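Local coordinates for cellobiose 2-epimerase (Spirochaeta thermophila DSM 6192, PDB 5ZIG), which probably catalyses the reversible epimerization of cellobiose to 4-O-beta-D-glucopyranosyl-D-mannose, at residues Met191-Phe205 with Ala216-Ile228. Residues are numbered along the deposited sequence; the frame is centred on the assembly and turned at random.
Sequences MNTHLHILEAYSTLF and AMEHLILIFRTHI
L220 and H194 are reciprocal knobs, each set into a hole of the opposing helix where helices 191-208 and 211-228 meet, and L220 shows how one leucine can fill a hole from CB to its tips. L220 CB lies 4.1 Å from L198 CD1, the two side chains sliding past each other in opposite directions. A chi1 of -81° sets CG of L220 anti to its own carbonyl carbon, and chi2 of 162° extends CD1 onward to the opposing backbone, L220 CD1 lying 3.7 Å from L198 N, where I197 CG2 and Y201 CD2 close round it. The other branch, L220 CD2, meets the edge of the imidazole, 4.1 Å from H194 CD2. H194 in turn enters a hole made by L220, I223, F224 and I228, H194 CB lying 3.8 Å from I228 CD1. No hydrogen bond crosses the interface; both imidazole nitrogens are satisfied beyond it, ND1 by T190 O and NE2 by Y164 N, which would fix the rotation of the ring.

Toward one end, F224 drives CZ, the far corner of its ring, against the opposing helix, 3.5 Å from L195 CA, while I228 CD1 lies over the centre of one face. At the other end M217 bends at chi3, bringing M217 CE to 3.5 Å from S202 OG; M217 SD makes an oblique Met-aromatic contact with F205, 4.7 Å from the ring centroid. The segment axes pass 9.9 Å apart at 149°, giving the antiparallel helical hairpin that recurs in the (alpha/alpha)6 barrel of the N-acylglucosamine 2-epimerase family.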
loop_
_atom_site.group_PDB
_atom_site.type_symbol
_atom_site.label_atom_id
_atom_site.label_comp_id
_atom_site.label_asym_id
_atom_site.label_seq_id
_atom_site.Cartn_x
_atom_site.Cartn_y
_atom_site.Cartn_z
ATOM N N MET A 191 -1.467 -10.241 -9.082
ATOM C CA MET A 191 -2.189 -8.969 -8.968
ATOM C C MET A 191 -1.474 -8.046 -8.000
ATOM O O MET A 191 -1.338 -6.843 -8.247
ATOM C CB MET A 191 -3.639 -9.246 -8.530
ATOM C CG MET A 191 -4.498 -8.143 -7.819
ATOM S SD MET A 191 -3.997 -7.630 -6.163
ATOM C CE MET A 191 -4.464 -9.129 -5.264
ATOM N N ASN A 192 -0.941 -8.622 -6.928
ATOM C CA ASN A 192 -0.372 -7.828 -5.856
ATOM C C ASN A 192 0.760 -6.949 -6.374
ATOM O O ASN A 192 0.786 -5.733 -6.135
ATOM C CB ASN A 192 0.101 -8.772 -4.752
ATOM C CG ASN A 192 0.607 -8.038 -3.559
ATOM O OD1 ASN A 192 -0.097 -7.210 -2.980
ATOM N ND2 ASN A 192 1.843 -8.323 -3.182
ATOM N N THR A 193 1.695 -7.551 -7.113
ATOM C CA THR A 193 2.796 -6.783 -7.679
ATOM C C THR A 193 2.308 -5.793 -8.729
ATOM O O THR A 193 2.806 -4.660 -8.811
ATOM C CB THR A 193 3.833 -7.739 -8.270
ATOM O OG1 THR A 193 4.500 -8.421 -7.196
ATOM C CG2 THR A 193 4.843 -6.978 -9.081
ATOM N N HIS A 194 1.324 -6.183 -9.531
ATOM C CA HIS A 194 0.824 -5.254 -10.539
ATOM C C HIS A 194 0.166 -4.041 -9.896
ATOM O O HIS A 194 0.349 -2.911 -10.368
ATOM C CB HIS A 194 -0.126 -5.971 -11.493
ATOM C CG HIS A 194 0.595 -6.743 -12.551
ATOM N ND1 HIS A 194 1.082 -8.013 -12.335
ATOM C CD2 HIS A 194 0.984 -6.398 -13.800
ATOM C CE1 HIS A 194 1.695 -8.436 -13.424
ATOM N NE2 HIS A 194 1.655 -7.476 -14.328
ATOM N N LEU A 195 -0.559 -4.250 -8.788
ATOM C CA LEU A 195 -1.244 -3.135 -8.139
ATOM C C LEU A 195 -0.240 -2.146 -7.579
ATOM O O LEU A 195 -0.437 -0.929 -7.645
ATOM C CB LEU A 195 -2.166 -3.643 -7.025
ATOM C CG LEU A 195 -2.908 -2.573 -6.202
ATOM C CD1 LEU A 195 -3.928 -1.928 -7.100
ATOM C CD2 LEU A 195 -3.620 -3.137 -4.974
ATOM N N HIS A 196 0.852 -2.626 -7.001
ATOM C CA HIS A 196 1.739 -1.651 -6.387
ATOM C C HIS A 196 2.661 -0.992 -7.395
ATOM O O HIS A 196 3.193 0.091 -7.119
ATOM C CB HIS A 196 2.476 -2.307 -5.219
ATOM C CG HIS A 196 1.576 -2.518 -4.040
ATOM N ND1 HIS A 196 1.307 -1.517 -3.127
ATOM C CD2 HIS A 196 0.827 -3.583 -3.663
ATOM C CE1 HIS A 196 0.467 -1.973 -2.215
ATOM N NE2 HIS A 196 0.149 -3.218 -2.525
ATOM N N ILE A 197 2.808 -1.576 -8.577
ATOM C CA ILE A 197 3.497 -0.848 -9.633
ATOM C C ILE A 197 2.632 0.307 -10.111
ATOM O O ILE A 197 3.101 1.442 -10.273
ATOM C CB ILE A 197 3.878 -1.784 -10.787
ATOM C CG1 ILE A 197 5.040 -2.683 -10.367
ATOM C CG2 ILE A 197 4.285 -0.952 -11.999
ATOM C CD1 ILE A 197 5.026 -4.051 -11.043
ATOM N N LEU A 198 1.347 0.041 -10.333
ATOM C CA LEU A 198 0.415 1.125 -10.606
ATOM C C LEU A 198 0.523 2.201 -9.533
ATOM O O LEU A 198 0.640 3.397 -9.836
ATOM C CB LEU A 198 -1.005 0.564 -10.694
ATOM C CG LEU A 198 -2.111 1.601 -10.827
ATOM C CD1 LEU A 198 -2.141 2.206 -12.224
ATOM C CD2 LEU A 198 -3.470 1.003 -10.457
ATOM N N GLU A 199 0.554 1.777 -8.263
ATOM C CA GLU A 199 0.570 2.725 -7.152
ATOM C C GLU A 199 1.781 3.638 -7.229
ATOM O O GLU A 199 1.662 4.871 -7.115
ATOM C CB GLU A 199 0.534 1.958 -5.828
ATOM C CG GLU A 199 0.906 2.752 -4.590
ATOM C CD GLU A 199 1.090 1.852 -3.375
ATOM O OE1 GLU A 199 2.052 1.049 -3.338
ATOM O OE2 GLU A 199 0.250 1.920 -2.464
ATOM N N ALA A 200 2.958 3.045 -7.449
ATOM C CA ALA A 200 4.182 3.813 -7.638
ATOM C C ALA A 200 4.054 4.789 -8.796
ATOM O O ALA A 200 4.485 5.942 -8.696
ATOM C CB ALA A 200 5.362 2.857 -7.889
ATOM N N TYR A 201 3.501 4.329 -9.919
ATOM C CA TYR A 201 3.542 5.125 -11.146
ATOM C C TYR A 201 2.615 6.327 -11.053
ATOM O O TYR A 201 2.990 7.426 -11.477
ATOM C CB TYR A 201 3.185 4.264 -12.353
ATOM C CG TYR A 201 4.298 3.320 -12.783
ATOM C CD1 TYR A 201 5.456 3.181 -12.022
ATOM C CD2 TYR A 201 4.197 2.586 -13.951
ATOM C CE1 TYR A 201 6.480 2.318 -12.412
ATOM C CE2 TYR A 201 5.228 1.696 -14.356
ATOM C CZ TYR A 201 6.364 1.583 -13.583
ATOM O OH TYR A 201 7.396 0.733 -13.969
ATOM N N SER A 202 1.403 6.140 -10.515
ATOM C CA SER A 202 0.529 7.287 -10.246
ATOM C C SER A 202 1.289 8.400 -9.534
ATOM O O SER A 202 1.213 9.571 -9.925
ATOM C CB SER A 202 -0.694 6.865 -9.421
ATOM O OG SER A 202 -1.579 6.043 -10.174
ATOM N N THR A 203 2.073 8.040 -8.516
ATOM C CA THR A 203 2.813 9.026 -7.732
ATOM C C THR A 203 4.026 9.566 -8.498
ATOM O O THR A 203 4.331 10.764 -8.411
ATOM C CB THR A 203 3.210 8.400 -6.375
ATOM O OG1 THR A 203 2.046 8.289 -5.543
ATOM C CG2 THR A 203 4.260 9.232 -5.628
ATOM N N LEU A 204 4.729 8.714 -9.254
ATOM C CA LEU A 204 5.821 9.220 -10.092
ATOM C C LEU A 204 5.281 10.167 -11.159
ATOM O O LEU A 204 5.890 11.203 -11.447
ATOM C CB LEU A 204 6.602 8.054 -10.722
ATOM C CG LEU A 204 7.823 8.423 -11.586
ATOM C CD1 LEU A 204 8.885 9.177 -10.769
ATOM C CD2 LEU A 204 8.431 7.219 -12.311
ATOM N N PHE A 205 4.110 9.854 -11.714
ATOM C CA PHE A 205 3.481 10.750 -12.687
ATOM C C PHE A 205 2.990 12.044 -12.036
ATOM O O PHE A 205 3.122 13.125 -12.621
ATOM C CB PHE A 205 2.320 10.043 -13.386
ATOM C CG PHE A 205 1.606 10.899 -14.400
ATOM C CD1 PHE A 205 2.182 11.165 -15.630
ATOM C CD2 PHE A 205 0.357 11.441 -14.114
ATOM C CE1 PHE A 205 1.529 11.946 -16.559
ATOM C CE2 PHE A 205 -0.303 12.222 -15.034
ATOM C CZ PHE A 205 0.281 12.477 -16.259
ATOM N N ALA A 216 2.604 3.967 -19.301
ATOM C CA ALA A 216 2.665 2.728 -18.523
ATOM C C ALA A 216 1.425 2.572 -17.644
ATOM O O ALA A 216 0.904 1.459 -17.487
ATOM C CB ALA A 216 3.939 2.692 -17.682
ATOM N N MET A 217 0.922 3.686 -17.093
ATOM C CA MET A 217 -0.325 3.668 -16.320
ATOM C C MET A 217 -1.503 3.179 -17.161
ATOM O O MET A 217 -2.266 2.310 -16.731
ATOM C CB MET A 217 -0.612 5.060 -15.751
ATOM C CG MET A 217 0.318 5.444 -14.606
ATOM S SD MET A 217 0.267 7.206 -14.217
ATOM C CE MET A 217 -1.337 7.386 -13.392
ATOM N N GLU A 218 -1.656 3.718 -18.373
ATOM C CA GLU A 218 -2.670 3.220 -19.297
ATOM C C GLU A 218 -2.564 1.712 -19.469
ATOM O O GLU A 218 -3.545 0.987 -19.285
ATOM C CB GLU A 218 -2.519 3.912 -20.654
ATOM C CG GLU A 218 -2.635 5.446 -20.626
ATOM C CD GLU A 218 -2.703 6.054 -22.033
ATOM O OE1 GLU A 218 -1.776 5.788 -22.826
ATOM O OE2 GLU A 218 -3.634 6.826 -22.336
ATOM N N HIS A 219 -1.364 1.230 -19.828
ATOM C CA HIS A 219 -1.150 -0.206 -19.957
ATOM C C HIS A 219 -1.663 -0.949 -18.723
ATOM O O HIS A 219 -2.397 -1.937 -18.835
ATOM C CB HIS A 219 0.337 -0.500 -20.150
ATOM C CG HIS A 219 0.644 -1.959 -20.248
ATOM N ND1 HIS A 219 0.068 -2.778 -21.197
ATOM C CD2 HIS A 219 1.472 -2.746 -19.526
ATOM C CE1 HIS A 219 0.534 -4.007 -21.056
ATOM N NE2 HIS A 219 1.388 -4.015 -20.049
ATOM N N LEU A 220 -1.282 -0.472 -17.533
ATOM C CA LEU A 220 -1.673 -1.145 -16.290
ATOM C C LEU A 220 -3.188 -1.166 -16.122
ATOM O O LEU A 220 -3.758 -2.169 -15.674
ATOM C CB LEU A 220 -0.992 -0.467 -15.095
ATOM C CG LEU A 220 0.456 -0.936 -14.888
ATOM C CD1 LEU A 220 1.273 0.003 -14.029
ATOM C CD2 LEU A 220 0.482 -2.356 -14.325
ATOM N N ILE A 221 -3.861 -0.072 -16.492
ATOM C CA ILE A 221 -5.316 -0.025 -16.351
ATOM C C ILE A 221 -5.966 -1.088 -17.228
ATOM O O ILE A 221 -6.899 -1.780 -16.798
ATOM C CB ILE A 221 -5.850 1.391 -16.658
ATOM C CG1 ILE A 221 -5.464 2.347 -15.529
ATOM C CG2 ILE A 221 -7.359 1.376 -16.746
ATOM C CD1 ILE A 221 -4.842 3.627 -15.966
ATOM N N LEU A 222 -5.462 -1.261 -18.456
ATOM C CA LEU A 222 -6.015 -2.286 -19.338
ATOM C C LEU A 222 -5.775 -3.693 -18.801
ATOM O O LEU A 222 -6.612 -4.579 -19.001
ATOM C CB LEU A 222 -5.422 -2.154 -20.749
ATOM C CG LEU A 222 -5.917 -0.981 -21.606
ATOM C CD1 LEU A 222 -4.968 -0.757 -22.757
ATOM C CD2 LEU A 222 -7.329 -1.227 -22.125
ATOM N N ILE A 223 -4.634 -3.926 -18.143
ATOM C CA ILE A 223 -4.386 -5.221 -17.519
ATOM C C ILE A 223 -5.434 -5.480 -16.441
ATOM O O ILE A 223 -6.032 -6.565 -16.364
ATOM C CB ILE A 223 -2.960 -5.263 -16.933
ATOM C CG1 ILE A 223 -1.914 -5.057 -18.020
ATOM C CG2 ILE A 223 -2.725 -6.545 -16.134
ATOM C CD1 ILE A 223 -1.923 -6.121 -19.082
ATOM N N PHE A 224 -5.671 -4.474 -15.596
ATOM C CA PHE A 224 -6.662 -4.608 -14.534
ATOM C C PHE A 224 -8.065 -4.756 -15.103
ATOM O O PHE A 224 -8.810 -5.636 -14.672
ATOM C CB PHE A 224 -6.568 -3.417 -13.580
ATOM C CG PHE A 224 -5.547 -3.610 -12.479
ATOM C CD1 PHE A 224 -5.892 -4.285 -11.311
ATOM C CD2 PHE A 224 -4.242 -3.146 -12.621
ATOM C CE1 PHE A 224 -4.954 -4.478 -10.298
ATOM C CE2 PHE A 224 -3.297 -3.328 -11.617
ATOM C CZ PHE A 224 -3.652 -4.001 -10.454
ATOM N N ARG A 225 -8.417 -3.947 -16.117
ATOM C CA ARG A 225 -9.749 -4.052 -16.721
ATOM C C ARG A 225 -9.978 -5.417 -17.351
ATOM O O ARG A 225 -11.097 -5.946 -17.309
ATOM C CB ARG A 225 -9.963 -2.967 -17.785
ATOM C CG ARG A 225 -11.409 -2.913 -18.306
ATOM C CD ARG A 225 -12.346 -2.557 -17.137
ATOM N NE ARG A 225 -13.777 -2.661 -17.421
ATOM C CZ ARG A 225 -14.495 -3.761 -17.216
ATOM N NH1 ARG A 225 -13.912 -4.858 -16.743
ATOM N NH2 ARG A 225 -15.790 -3.776 -17.489
ATOM N N THR A 226 -8.939 -6.002 -17.955
ATOM C CA THR A 226 -9.139 -7.188 -18.784
ATOM C C THR A 226 -8.755 -8.481 -18.079
ATOM O O THR A 226 -9.487 -9.469 -18.169
ATOM C CB THR A 226 -8.345 -7.093 -20.103
ATOM O OG1 THR A 226 -8.626 -5.862 -20.780
ATOM C CG2 THR A 226 -8.706 -8.248 -21.012
ATOM N N HIS A 227 -7.601 -8.513 -17.411
ATOM C CA HIS A 227 -7.109 -9.768 -16.860
ATOM C C HIS A 227 -7.299 -9.870 -15.347
ATOM O O HIS A 227 -7.724 -10.918 -14.856
ATOM C CB HIS A 227 -5.622 -9.978 -17.213
ATOM C CG HIS A 227 -5.341 -10.023 -18.689
ATOM N ND1 HIS A 227 -5.903 -10.961 -19.534
ATOM C CD2 HIS A 227 -4.554 -9.243 -19.469
ATOM C CE1 HIS A 227 -5.489 -10.745 -20.772
ATOM N NE2 HIS A 227 -4.669 -9.710 -20.762
ATOM N N ILE A 228 -7.015 -8.812 -14.591
ATOM C CA ILE A 228 -6.967 -8.930 -13.139
ATOM C C ILE A 228 -8.341 -8.741 -12.513
ATOM O O ILE A 228 -8.761 -9.530 -11.663
ATOM C CB ILE A 228 -5.937 -7.945 -12.553
ATOM C CG1 ILE A 228 -4.563 -8.222 -13.180
ATOM C CG2 ILE A 228 -5.940 -8.054 -11.017
ATOM C CD1 ILE A 228 -3.357 -7.648 -12.435
#